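Local coordinates for DNA-damage inducible protein DDI1-like protein (Leishmania major, PDB 5YQ8), which is a retropepsin-like aspartic protease of the DDI1 family, represented here by its dimeric protease domain, at residues 20-31 with 86-97. Sequence-based numbering, arbitrary orientation.
Sequences FVDSGAQNSIMN and QAMDLIIGLDQL
Phe20 and Val21 pair in parallel with Ile91 and Ile92, while strand 29-31 runs antiparallel to strand 90-92 (171° between directions, axes 4.9 Å apart), which places 90-92 between the two arms of the 20-31 loop. On the parallel side, Phe20 N donates to Leu90 O (2.7 Å), Ile92 N to Phe20 O and Asp22 N to Ile92 O; on the antiparallel side Ile91 N reaches Ile29 O, and Asn31 N reaches Asp89 O.

Met88 folds back over one face of the Phe20 ring, its sulfur SD 4.1 Å from the ring centroid and 22° off the normal, a Met-aromatic contact. The bend at its last torsion (chi3 -70°) brings CE over Phe20 CD2, on the same face as the sulfur, while Ile91 CG2 comes to the ring edge near its plane. On the other sheet face the side chains of Val21 and Leu97 cross at about a right angle, CG1 meeting CD1, and Met30 CE touches Leu90 CD1 at 3.7 Å.

Polar side chains tie down both ends. Ser28 OG accepts a nearly straight hydrogen bond from Gly93 N (2.9 Å), and Ser28 N donates to the syn lone pair of Asp95 OD2 at 2.9 Å. Leu94 N binds Ala25 O, so the helix start is fastened to the loop. At the far end Asn31 ND2 bridges Gln86 O, which lies close to the plane of the Asn31 amide, and Asp89 OD1, met from above the carboxylate plane (3.3 Å); Asn31 OD1 bonds to Thr34 OG1, and Asp89 OD2 pairs with Arg37.

The type I turn Asp22-Ala25 carries the active-site Asp22, and Ser23 OG hydrogen-bonds to Val21 O and Ser23 N of the second subunit: the fireman's grip of retropepsins, whose Asp-Ser-Gly loops meet at the dimer interface to form one active site.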
loop_
_atom_site.group_PDB
_atom_site.type_symbol
_atom_site.label_atom_id
_atom_site.label_comp_id
_atom_site.label_asym_id
_atom_site.label_seq_id
_atom_site.Cartn_x
_atom_site.Cartn_y
_atom_site.Cartn_z
ATOM N N PHE A 20 -9.588 -2.770 2.615
ATOM C CA PHE A 20 -8.234 -2.199 2.802
ATOM C C PHE A 20 -7.575 -1.762 1.500
ATOM O O PHE A 20 -7.577 -2.534 0.559
ATOM C CB PHE A 20 -7.373 -3.251 3.430
ATOM C CG PHE A 20 -5.997 -2.782 3.843
ATOM C CD1 PHE A 20 -5.845 -1.895 4.887
ATOM C CD2 PHE A 20 -4.839 -3.304 3.225
ATOM C CE1 PHE A 20 -4.577 -1.541 5.324
ATOM C CE2 PHE A 20 -3.589 -2.903 3.629
ATOM C CZ PHE A 20 -3.453 -2.003 4.668
ATOM N N VAL A 21 -7.063 -0.541 1.475
ATOM C CA VAL A 21 -6.524 0.066 0.254
ATOM C C VAL A 21 -4.996 0.040 0.321
ATOM O O VAL A 21 -4.400 0.887 1.016
ATOM C CB VAL A 21 -6.993 1.508 0.080
ATOM C CG1 VAL A 21 -6.298 2.163 -1.117
ATOM C CG2 VAL A 21 -8.534 1.596 -0.028
ATOM N N ASP A 22 -4.391 -0.904 -0.395
ATOM C CA ASP A 22 -2.961 -1.304 -0.230
ATOM C C ASP A 22 -2.217 -1.133 -1.510
ATOM O O ASP A 22 -2.316 -1.967 -2.369
ATOM C CB ASP A 22 -2.906 -2.777 0.185
ATOM C CG ASP A 22 -1.547 -3.247 0.639
ATOM O OD1 ASP A 22 -0.555 -2.509 0.485
ATOM O OD2 ASP A 22 -1.497 -4.417 1.127
ATOM N N SER A 23 -1.490 -0.047 -1.669
ATOM C CA SER A 23 -0.803 0.250 -2.930
ATOM C C SER A 23 0.410 -0.602 -3.140
ATOM O O SER A 23 0.860 -0.751 -4.256
ATOM C CB SER A 23 -0.449 1.755 -3.015
ATOM O OG SER A 23 0.771 2.092 -2.340
ATOM N N GLY A 24 0.929 -1.184 -2.081
ATOM C CA GLY A 24 1.931 -2.233 -2.178
ATOM C C GLY A 24 1.504 -3.662 -2.381
ATOM O O GLY A 24 2.344 -4.537 -2.378
ATOM N N ALA A 25 0.215 -3.934 -2.507
ATOM C CA ALA A 25 -0.283 -5.317 -2.775
ATOM C C ALA A 25 -0.544 -5.423 -4.262
ATOM O O ALA A 25 -1.330 -4.659 -4.827
ATOM C CB ALA A 25 -1.563 -5.599 -2.015
ATOM N N GLN A 26 0.130 -6.352 -4.901
ATOM C CA GLN A 26 -0.127 -6.564 -6.301
ATOM C C GLN A 26 -1.533 -7.166 -6.565
ATOM O O GLN A 26 -2.101 -6.845 -7.575
ATOM C CB GLN A 26 0.975 -7.426 -6.937
ATOM C CG GLN A 26 0.805 -7.558 -8.439
ATOM C CD GLN A 26 2.079 -7.929 -9.143
ATOM O OE1 GLN A 26 2.734 -7.086 -9.819
ATOM N NE2 GLN A 26 2.443 -9.207 -9.019
ATOM N N ASN A 27 -2.079 -8.005 -5.690
ATOM C CA ASN A 27 -3.387 -8.681 -5.959
ATOM C C ASN A 27 -4.465 -8.218 -4.972
ATOM O O ASN A 27 -4.178 -7.967 -3.802
ATOM C CB ASN A 27 -3.205 -10.201 -5.874
ATOM C CG ASN A 27 -2.141 -10.715 -6.852
ATOM O OD1 ASN A 27 -2.440 -10.919 -8.067
ATOM N ND2 ASN A 27 -0.878 -10.845 -6.359
ATOM N N SER A 28 -5.693 -8.081 -5.471
ATOM C CA SER A 28 -6.884 -8.000 -4.614
ATOM C C SER A 28 -7.308 -9.385 -4.150
ATOM O O SER A 28 -7.263 -10.342 -4.928
ATOM C CB SER A 28 -8.045 -7.309 -5.322
ATOM O OG SER A 28 -7.778 -5.918 -5.468
ATOM N N ILE A 29 -7.644 -9.483 -2.862
ATOM C CA ILE A 29 -7.938 -10.740 -2.202
ATOM C C ILE A 29 -9.045 -10.527 -1.200
ATOM O O ILE A 29 -9.070 -9.523 -0.526
ATOM C CB ILE A 29 -6.726 -11.316 -1.476
ATOM C CG1 ILE A 29 -5.538 -11.566 -2.407
ATOM C CG2 ILE A 29 -7.067 -12.684 -0.941
ATOM C CD1 ILE A 29 -4.208 -11.606 -1.695
ATOM N N MET A 30 -9.977 -11.472 -1.155
ATOM C CA MET A 30 -11.104 -11.499 -0.270
ATOM C C MET A 30 -11.093 -12.778 0.532
ATOM O O MET A 30 -10.821 -13.859 -0.039
ATOM C CB MET A 30 -12.388 -11.442 -1.114
ATOM C CG MET A 30 -13.641 -11.777 -0.355
ATOM S SD MET A 30 -15.103 -11.535 -1.387
ATOM C CE MET A 30 -15.171 -9.788 -1.595
ATOM N N ASN A 31 -11.450 -12.703 1.811
ATOM C CA ASN A 31 -11.435 -13.934 2.623
ATOM C C ASN A 31 -12.640 -14.790 2.312
ATOM O O ASN A 31 -13.608 -14.300 1.771
ATOM C CB ASN A 31 -11.230 -13.671 4.127
ATOM C CG ASN A 31 -12.252 -12.747 4.697
ATOM O OD1 ASN A 31 -13.202 -12.371 3.992
ATOM N ND2 ASN A 31 -12.049 -12.300 5.940
ATOM N N GLN A 86 -7.941 -15.161 6.077
ATOM C CA GLN A 86 -7.282 -13.888 5.937
ATOM C C GLN A 86 -7.929 -12.952 6.971
ATOM O O GLN A 86 -9.161 -12.886 7.141
ATOM C CB GLN A 86 -7.464 -13.384 4.509
ATOM C CG GLN A 86 -6.804 -12.052 4.216
ATOM C CD GLN A 86 -7.139 -11.476 2.828
ATOM O OE1 GLN A 86 -6.396 -11.660 1.865
ATOM N NE2 GLN A 86 -8.224 -10.713 2.742
ATOM N N ALA A 87 -7.094 -12.221 7.684
ATOM C CA ALA A 87 -7.599 -11.389 8.775
ATOM C C ALA A 87 -8.573 -10.362 8.212
ATOM O O ALA A 87 -9.633 -10.120 8.830
ATOM C CB ALA A 87 -6.456 -10.692 9.516
ATOM N N MET A 88 -8.220 -9.809 7.022
ATOM C CA MET A 88 -8.896 -8.653 6.433
ATOM C C MET A 88 -9.883 -9.109 5.394
ATOM O O MET A 88 -9.545 -9.890 4.479
ATOM C CB MET A 88 -7.896 -7.663 5.805
ATOM C CG MET A 88 -6.922 -7.184 6.830
ATOM S SD MET A 88 -6.058 -5.737 6.248
ATOM C CE MET A 88 -4.998 -6.341 4.939
ATOM N N ASP A 89 -11.112 -8.592 5.511
ATOM C CA ASP A 89 -12.218 -9.036 4.665
ATOM C C ASP A 89 -11.865 -8.880 3.190
ATOM O O ASP A 89 -11.981 -9.829 2.420
ATOM C CB ASP A 89 -13.480 -8.264 5.015
ATOM C CG ASP A 89 -13.997 -8.629 6.406
ATOM O OD1 ASP A 89 -13.323 -9.497 7.079
ATOM O OD2 ASP A 89 -15.112 -8.108 6.787
ATOM N N LEU A 90 -11.374 -7.704 2.809
ATOM C CA LEU A 90 -11.181 -7.378 1.437
ATOM C C LEU A 90 -10.039 -6.410 1.351
ATOM O O LEU A 90 -9.989 -5.395 2.116
ATOM C CB LEU A 90 -12.469 -6.740 0.883
ATOM C CG LEU A 90 -12.490 -6.405 -0.590
ATOM C CD1 LEU A 90 -12.157 -7.602 -1.461
ATOM C CD2 LEU A 90 -13.858 -5.861 -0.945
ATOM N N ILE A 91 -9.134 -6.714 0.418
ATOM C CA ILE A 91 -8.019 -5.904 0.090
ATOM C C ILE A 91 -8.173 -5.398 -1.364
ATOM O O ILE A 91 -8.286 -6.223 -2.326
ATOM C CB ILE A 91 -6.721 -6.695 0.254
ATOM C CG1 ILE A 91 -6.719 -7.320 1.651
ATOM C CG2 ILE A 91 -5.565 -5.757 0.112
ATOM C CD1 ILE A 91 -5.554 -8.196 1.980
ATOM N N ILE A 92 -8.223 -4.062 -1.499
ATOM C CA ILE A 92 -8.112 -3.392 -2.758
ATOM C C ILE A 92 -6.618 -3.272 -3.105
ATOM O O ILE A 92 -5.903 -2.482 -2.516
ATOM C CB ILE A 92 -8.767 -2.040 -2.686
ATOM C CG1 ILE A 92 -10.249 -2.217 -2.429
ATOM C CG2 ILE A 92 -8.606 -1.287 -4.016
ATOM C CD1 ILE A 92 -10.993 -0.911 -2.402
ATOM N N GLY A 93 -6.130 -4.081 -4.034
ATOM C CA GLY A 93 -4.716 -3.991 -4.433
ATOM C C GLY A 93 -4.470 -3.021 -5.574
ATOM O O GLY A 93 -5.375 -2.365 -6.133
ATOM N N LEU A 94 -3.214 -2.977 -5.959
ATOM C CA LEU A 94 -2.750 -2.192 -7.091
ATOM C C LEU A 94 -3.351 -2.614 -8.449
ATOM O O LEU A 94 -3.487 -1.810 -9.308
ATOM C CB LEU A 94 -1.216 -2.267 -7.109
ATOM C CG LEU A 94 -0.460 -1.124 -7.793
ATOM C CD1 LEU A 94 -0.921 0.199 -7.218
ATOM C CD2 LEU A 94 1.027 -1.332 -7.660
ATOM N N ASP A 95 -3.737 -3.852 -8.655
ATOM C CA ASP A 95 -4.510 -4.192 -9.842
ATOM C C ASP A 95 -5.798 -3.359 -10.031
ATOM O O ASP A 95 -6.052 -2.789 -11.111
ATOM C CB ASP A 95 -4.877 -5.688 -9.818
ATOM C CG ASP A 95 -5.111 -6.245 -8.382
ATOM O OD1 ASP A 95 -4.697 -5.574 -7.362
ATOM O OD2 ASP A 95 -5.633 -7.387 -8.297
ATOM N N GLN A 96 -6.653 -3.331 -9.018
ATOM C CA GLN A 96 -7.944 -2.626 -9.108
ATOM C C GLN A 96 -7.786 -1.113 -8.935
ATOM O O GLN A 96 -8.456 -0.348 -9.553
ATOM C CB GLN A 96 -8.950 -3.188 -8.082
ATOM C CG GLN A 96 -9.318 -4.662 -8.289
ATOM C CD GLN A 96 -10.116 -4.893 -9.519
ATOM O OE1 GLN A 96 -10.934 -4.051 -9.879
ATOM N NE2 GLN A 96 -9.913 -6.026 -10.164
ATOM N N LEU A 97 -6.840 -0.672 -8.113
ATOM C CA LEU A 97 -6.477 0.754 -8.061
ATOM C C LEU A 97 -6.070 1.285 -9.420
ATOM O O LEU A 97 -6.474 2.369 -9.799
ATOM C CB LEU A 97 -5.356 0.989 -7.067
ATOM C CG LEU A 97 -5.725 1.006 -5.572
ATOM C CD1 LEU A 97 -4.518 1.091 -4.698
ATOM C CD2 LEU A 97 -6.667 2.167 -5.293
#